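Local coordinates for surface presentation of antigens protein SpaS (Salmonella typhimurium, PDB 3C01) that takes part, as a type III secretion exporter-family protein, in the pathway that presents surface determinants needed for Salmonella to enter mammalian cells, at residues F54-R59 against S64-D69; G7-P12 against I17-V22. All blocks are in the same frame, centred on the assembly; numbering follows the deposited sequence.

In the fold
Both interactions lie in the cytoplasmic C-terminal domain of SpaS and meet at their borders, with centres about 11 Å apart. Interaction 2 is the buried one: it zips strands 4-9 and 19-25 into an antiparallel hairpin through backbone hydrogen bonds, with apolar side chains packed on its faces. Interaction 1 is smaller and only partly buried, and it joins the end of helix 47-56 to the start of helix 65-84 by a polar network round a histidine. The two share a border where Ile68 packs on Pro18 and His57 on Ile20, so the helix-to-helix corner sits against the second hairpin strand.

Interaction 1 of 2, residues F54-R59 against S64-D69; sequences FKTHRR and SLEEID
His57 and Ser64 meet at the edge of the imidazole, where the backbone N of Ser64 donates to NE2 over 2.9 Å in a nearly straight bond (162° at the hydrogen), with the donor in the ring plane. On the other nitrogen, ND1 donates to Thr56 OG1 at 2.7 Å, again in plane, so two bonds fix the rotation of the ring. The pattern is consistent with a neutral histidine carrying its proton on ND1. Thr56 OG1, set between its backbone N and carbonyl carbon (chi1 54°), also lies 3.1 Å from Glu67 OE1; its single proton may go there or to the backbone oxygen of Ser52. The Thr56 methyl CG2 faces the carboxylate of Glu66, which arrives from the opposite direction on an extended chain. These residues close a helix-loop-helix corner, joining the last turn of helix 47-56 to the first turn of helix 65-84. Bent at chi2 (113°), the chain of Glu67 turns its carboxylate back across this corner, and its second oxygen, OE2, is hydrogen-bonded to Ser52 OG. Farther out, Arg58 NH2 bonds to two carbonyls where the first helix gives out: His57 O, just past the helix, at 2.9 Å and, less closely, Lys55 O, in its last turn, at 3.3 Å. The backbone N of Arg58 is itself hydrogen-bonded to Asp61 OD2.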
loop_
_atom_site.group_PDB
_atom_site.type_symbol
_atom_site.label_atom_id
_atom_site.label_comp_id
_atom_site.label_asym_id
_atom_site.label_seq_id
_atom_site.Cartn_x
_atom_site.Cartn_y
_atom_site.Cartn_z
ATOM N N PHE B 54 -6.299 -8.448 1.310
ATOM C CA PHE B 54 -5.567 -9.709 1.508
ATOM C C PHE B 54 -6.372 -10.897 0.990
ATOM O O PHE B 54 -5.842 -11.775 0.333
ATOM C CB PHE B 54 -5.235 -9.948 2.977
ATOM C CG PHE B 54 -4.484 -11.210 3.206
ATOM C CD1 PHE B 54 -3.173 -11.340 2.762
ATOM C CD2 PHE B 54 -5.088 -12.303 3.807
ATOM C CE1 PHE B 54 -2.478 -12.547 2.930
ATOM C CE2 PHE B 54 -4.387 -13.502 3.980
ATOM C CZ PHE B 54 -3.078 -13.613 3.538
ATOM N N LYS B 55 -7.668 -10.894 1.250
ATOM C CA LYS B 55 -8.518 -12.021 0.910
ATOM C C LYS B 55 -8.809 -12.048 -0.574
ATOM O O LYS B 55 -8.723 -13.070 -1.188
ATOM C CB LYS B 55 -9.814 -11.952 1.716
ATOM C CG LYS B 55 -10.579 -13.248 1.769
ATOM C CD LYS B 55 -12.112 -13.061 1.597
ATOM C CE LYS B 55 -12.702 -11.940 2.478
ATOM N NZ LYS B 55 -14.207 -12.141 2.656
ATOM N N THR B 56 -9.083 -10.895 -1.159
ATOM C CA THR B 56 -9.551 -10.815 -2.558
ATOM C C THR B 56 -8.417 -10.764 -3.593
ATOM O O THR B 56 -8.541 -11.359 -4.638
ATOM C CB THR B 56 -10.485 -9.581 -2.753
ATOM O OG1 THR B 56 -9.824 -8.375 -2.289
ATOM C CG2 THR B 56 -11.778 -9.770 -1.955
ATOM N N HIS B 57 -7.308 -10.093 -3.289
ATOM C CA HIS B 57 -6.245 -9.854 -4.254
ATOM C C HIS B 57 -4.953 -10.652 -3.966
ATOM O O HIS B 57 -4.817 -11.261 -2.926
ATOM C CB HIS B 57 -5.901 -8.373 -4.246
ATOM C CG HIS B 57 -6.975 -7.498 -4.787
ATOM N ND1 HIS B 57 -8.185 -7.325 -4.154
ATOM C CD2 HIS B 57 -7.013 -6.718 -5.894
ATOM C CE1 HIS B 57 -8.941 -6.512 -4.874
ATOM N NE2 HIS B 57 -8.247 -6.116 -5.925
ATOM N N ARG B 58 -4.023 -10.610 -4.915
ATOM C CA ARG B 58 -2.687 -11.181 -4.821
ATOM C C ARG B 58 -1.667 -10.174 -5.382
ATOM O O ARG B 58 -2.018 -9.213 -6.113
ATOM C CB ARG B 58 -2.579 -12.470 -5.678
ATOM C CG ARG B 58 -3.451 -13.659 -5.203
ATOM C CD ARG B 58 -3.240 -13.879 -3.709
ATOM N NE ARG B 58 -3.942 -15.038 -3.199
ATOM C CZ ARG B 58 -5.054 -15.009 -2.453
ATOM N NH1 ARG B 58 -5.573 -16.153 -2.059
ATOM N NH2 ARG B 58 -5.670 -13.890 -2.117
ATOM N N ARG B 59 -0.396 -10.413 -5.054
ATOM C CA ARG B 59 0.684 -9.573 -5.504
ATOM C C ARG B 59 0.551 -9.330 -6.999
ATOM O O ARG B 59 0.351 -10.256 -7.753
ATOM C CB ARG B 59 2.042 -10.209 -5.183
ATOM C CG ARG B 59 3.192 -9.189 -5.217
ATOM C CD ARG B 59 4.553 -9.759 -4.814
ATOM N NE ARG B 59 4.548 -10.304 -3.471
ATOM C CZ ARG B 59 4.291 -11.567 -3.171
ATOM N NH1 ARG B 59 4.012 -12.437 -4.122
ATOM N NH2 ARG B 59 4.283 -11.953 -1.894
ATOM N N SER B 64 -9.483 -4.626 -8.079
ATOM C CA SER B 64 -10.698 -5.011 -8.784
ATOM C C SER B 64 -11.854 -4.091 -8.416
ATOM O O SER B 64 -11.786 -3.359 -7.435
ATOM C CB SER B 64 -11.065 -6.423 -8.383
ATOM O OG SER B 64 -11.271 -6.436 -6.982
ATOM N N LEU B 65 -12.925 -4.171 -9.193
ATOM C CA LEU B 65 -14.045 -3.252 -9.066
ATOM C C LEU B 65 -14.721 -3.338 -7.687
ATOM O O LEU B 65 -15.289 -2.382 -7.199
ATOM C CB LEU B 65 -15.067 -3.492 -10.192
ATOM C CG LEU B 65 -14.672 -3.059 -11.623
ATOM C CD1 LEU B 65 -13.164 -3.323 -11.913
ATOM C CD2 LEU B 65 -15.571 -3.761 -12.667
ATOM N N GLU B 66 -14.653 -4.495 -7.065
ATOM C CA GLU B 66 -15.127 -4.692 -5.699
ATOM C C GLU B 66 -14.544 -3.647 -4.746
ATOM O O GLU B 66 -15.266 -3.016 -3.992
ATOM C CB GLU B 66 -14.638 -6.070 -5.282
ATOM C CG GLU B 66 -15.174 -6.734 -4.022
ATOM C CD GLU B 66 -14.635 -8.206 -3.936
ATOM O OE1 GLU B 66 -13.420 -8.420 -4.268
ATOM O OE2 GLU B 66 -15.416 -9.136 -3.574
ATOM N N GLU B 67 -13.229 -3.458 -4.792
ATOM C CA GLU B 67 -12.546 -2.623 -3.818
ATOM C C GLU B 67 -12.019 -1.313 -4.342
ATOM O O GLU B 67 -11.463 -0.524 -3.569
ATOM C CB GLU B 67 -11.370 -3.385 -3.209
ATOM C CG GLU B 67 -11.505 -3.663 -1.699
ATOM C CD GLU B 67 -11.649 -5.122 -1.382
ATOM O OE1 GLU B 67 -11.720 -5.960 -2.317
ATOM O OE2 GLU B 67 -11.699 -5.439 -0.178
ATOM N N ILE B 68 -12.193 -1.076 -5.633
ATOM C CA ILE B 68 -11.601 0.083 -6.278
ATOM C C ILE B 68 -12.052 1.396 -5.641
ATOM O O ILE B 68 -11.221 2.284 -5.421
ATOM C CB ILE B 68 -11.879 0.098 -7.836
ATOM C CG1 ILE B 68 -11.091 1.211 -8.537
ATOM C CG2 ILE B 68 -13.335 0.289 -8.153
ATOM C CD1 ILE B 68 -9.588 1.143 -8.367
ATOM N N ASP B 69 -13.348 1.533 -5.349
ATOM C CA ASP B 69 -13.849 2.813 -4.843
ATOM C C ASP B 69 -13.289 3.143 -3.468
ATOM O O ASP B 69 -12.972 4.306 -3.173
ATOM C CB ASP B 69 -15.387 2.859 -4.819
ATOM C CG ASP B 69 -16.000 2.732 -6.223
ATOM O OD1 ASP B 69 -15.384 3.223 -7.205
ATOM O OD2 ASP B 69 -17.102 2.137 -6.354
#

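Interaction 2 of 2, residues G7-P12 against I17-V22; sequences GIYFKP and IPMISV
The ring of Phe10 lies alongside Pro18, both side chains pointing the same way, with CD1 of Phe10 3.8 Å from CG of Pro18. With CG set opposite the backbone N, the phenyl lies along the proline. Ile8 continues this apolar row: its CG2 methyl lies beside Pro18 CB at 3.9 Å, while its CD1 crosses to meet CD1 of Ile20 at 4.1 Å. Helix 65-84 covers Phe10 and Pro18 with Leu75, and Ile68 and Leu72 add to the packing on Pro18. On the other face of the sheet Met19 SD stands 5.4 Å from the centroid of the Tyr9 ring, a Met-aromatic contact with the sulfur 30° off the ring normal.

Between these faces runs the ladder of a beta hairpin. Tyr9 and Met19 form a hydrogen-bonded antiparallel pair, Tyr9 N giving its proton to Met19 O at 2.8 Å and Met19 N to Tyr9 O in return; Ile8 and Ile20 are the adjoining non-hydrogen-bonded pair. Toward Gly7 the regular alternation breaks: Ser21 N donates to Gly7 O, whereas Gly7 N donates to Val22 O at 2.8 Å. Two residues thus stand opposite one, and the helical backbone angles of Ser21 (-85°/-32°) are consistent with a classic beta bulge. At the loop end, a water links Lys11 N to Ile17 O, receiving a proton from the first and donating to the second.

Gly7 and Ile8 also pair, antiparallel, with a strand of another protein chain, and a polar side chain of that chain is hydrogen-bonded to Ser21 OG. The hairpin therefore joins two kinds of chemistry: backbone bonds set the strand register and carry the sheet into the neighbouring chain, while aliphatic and aromatic packing anchors it to helix 65-84.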
loop_
_atom_site.group_PDB
_atom_site.type_symbol
_atom_site.label_atom_id
_atom_site.label_comp_id
_atom_site.label_asym_id
_atom_site.label_seq_id
_atom_site.Cartn_x
_atom_site.Cartn_y
_atom_site.Cartn_z
ATOM N N GLY B 7 0.603 -3.214 -0.385
ATOM C CA GLY B 7 1.139 -1.983 -0.944
ATOM C C GLY B 7 0.314 -1.606 -2.156
ATOM O O GLY B 7 -0.098 -2.494 -2.902
ATOM N N ILE B 8 0.054 -0.301 -2.325
ATOM C CA ILE B 8 -0.682 0.219 -3.460
ATOM C C ILE B 8 0.215 1.087 -4.315
ATOM O O ILE B 8 0.781 2.073 -3.824
ATOM C CB ILE B 8 -1.883 1.094 -3.013
ATOM C CG1 ILE B 8 -2.858 0.304 -2.102
ATOM C CG2 ILE B 8 -2.587 1.741 -4.254
ATOM C CD1 ILE B 8 -3.516 -0.911 -2.750
ATOM N N TYR B 9 0.338 0.714 -5.588
ATOM C CA TYR B 9 1.042 1.517 -6.581
ATOM C C TYR B 9 -0.037 2.257 -7.346
ATOM O O TYR B 9 -1.023 1.647 -7.790
ATOM C CB TYR B 9 1.853 0.605 -7.500
ATOM C CG TYR B 9 2.372 1.198 -8.801
ATOM C CD1 TYR B 9 1.524 1.404 -9.893
ATOM C CD2 TYR B 9 3.723 1.483 -8.969
ATOM C CE1 TYR B 9 2.005 1.912 -11.099
ATOM C CE2 TYR B 9 4.216 1.999 -10.169
ATOM C CZ TYR B 9 3.349 2.208 -11.231
ATOM O OH TYR B 9 3.807 2.717 -12.414
ATOM N N PHE B 10 0.138 3.566 -7.501
ATOM C CA PHE B 10 -0.778 4.370 -8.314
ATOM C C PHE B 10 -0.016 5.495 -9.011
ATOM O O PHE B 10 0.452 6.423 -8.359
ATOM C CB PHE B 10 -1.862 4.946 -7.414
ATOM C CG PHE B 10 -2.971 5.649 -8.148
ATOM C CD1 PHE B 10 -3.630 5.037 -9.190
ATOM C CD2 PHE B 10 -3.389 6.926 -7.744
ATOM C CE1 PHE B 10 -4.684 5.690 -9.863
ATOM C CE2 PHE B 10 -4.426 7.583 -8.405
ATOM C CZ PHE B 10 -5.086 6.954 -9.467
ATOM N N LYS B 11 0.130 5.396 -10.328
ATOM C CA LYS B 11 0.696 6.487 -11.131
ATOM C C LYS B 11 -0.175 6.663 -12.349
ATOM O O LYS B 11 0.031 5.978 -13.347
ATOM C CB LYS B 11 2.142 6.200 -11.538
ATOM C CG LYS B 11 3.003 5.741 -10.373
ATOM C CD LYS B 11 4.499 5.779 -10.622
ATOM C CE LYS B 11 5.244 5.776 -9.291
ATOM N NZ LYS B 11 6.477 4.928 -9.285
ATOM N N PRO B 12 -1.154 7.585 -12.278
ATOM C CA PRO B 12 -2.076 7.799 -13.411
ATOM C C PRO B 12 -1.425 8.295 -14.705
ATOM O O PRO B 12 -2.028 8.144 -15.754
ATOM C CB PRO B 12 -3.081 8.848 -12.890
ATOM C CG PRO B 12 -2.810 9.034 -11.486
ATOM C CD PRO B 12 -1.455 8.479 -11.150
ATOM N N ILE B 17 -5.459 2.565 -13.380
ATOM C CA ILE B 17 -5.934 1.800 -12.223
ATOM C C ILE B 17 -4.781 1.474 -11.250
ATOM O O ILE B 17 -3.638 1.240 -11.660
ATOM C CB ILE B 17 -6.609 0.508 -12.701
ATOM C CG1 ILE B 17 -7.741 0.838 -13.696
ATOM C CG2 ILE B 17 -7.114 -0.298 -11.521
ATOM C CD1 ILE B 17 -8.149 -0.327 -14.628
ATOM N N PRO B 18 -5.043 1.512 -9.946
ATOM C CA PRO B 18 -3.956 1.161 -9.005
ATOM C C PRO B 18 -3.616 -0.316 -8.975
ATOM O O PRO B 18 -4.368 -1.106 -9.461
ATOM C CB PRO B 18 -4.469 1.611 -7.659
ATOM C CG PRO B 18 -5.865 2.216 -7.912
ATOM C CD PRO B 18 -6.269 1.971 -9.279
ATOM N N MET B 19 -2.478 -0.663 -8.399
ATOM C CA MET B 19 -2.000 -2.026 -8.392
ATOM C C MET B 19 -1.487 -2.434 -7.003
ATOM O O MET B 19 -1.031 -1.608 -6.230
ATOM C CB MET B 19 -0.876 -2.139 -9.398
ATOM C CG MET B 19 -0.121 -3.418 -9.380
ATOM S SD MET B 19 1.179 -3.436 -10.656
ATOM C CE MET B 19 2.632 -3.099 -9.630
ATOM N N ILE B 20 -1.573 -3.725 -6.719
ATOM C CA ILE B 20 -1.042 -4.290 -5.515
ATOM C C ILE B 20 0.457 -4.480 -5.714
ATOM O O ILE B 20 0.863 -5.433 -6.398
ATOM C CB ILE B 20 -1.632 -5.654 -5.214
ATOM C CG1 ILE B 20 -3.188 -5.637 -5.193
ATOM C CG2 ILE B 20 -1.091 -6.135 -3.923
ATOM C CD1 ILE B 20 -3.826 -4.721 -4.168
ATOM N N SER B 21 1.254 -3.573 -5.130
ATOM C CA SER B 21 2.679 -3.554 -5.293
ATOM C C SER B 21 3.401 -4.470 -4.330
ATOM O O SER B 21 4.476 -4.944 -4.637
ATOM C CB SER B 21 3.198 -2.115 -5.113
ATOM O OG SER B 21 2.643 -1.485 -3.960
ATOM N N VAL B 22 2.841 -4.642 -3.131
ATOM C CA VAL B 22 3.477 -5.355 -2.038
ATOM C C VAL B 22 2.421 -6.247 -1.423
ATOM O O VAL B 22 1.277 -5.823 -1.273
ATOM C CB VAL B 22 3.949 -4.383 -0.982
ATOM C CG1 VAL B 22 4.478 -5.128 0.254
ATOM C CG2 VAL B 22 4.977 -3.438 -1.583
HETATM O O HOH W 1 -1.797 3.449 -11.413
#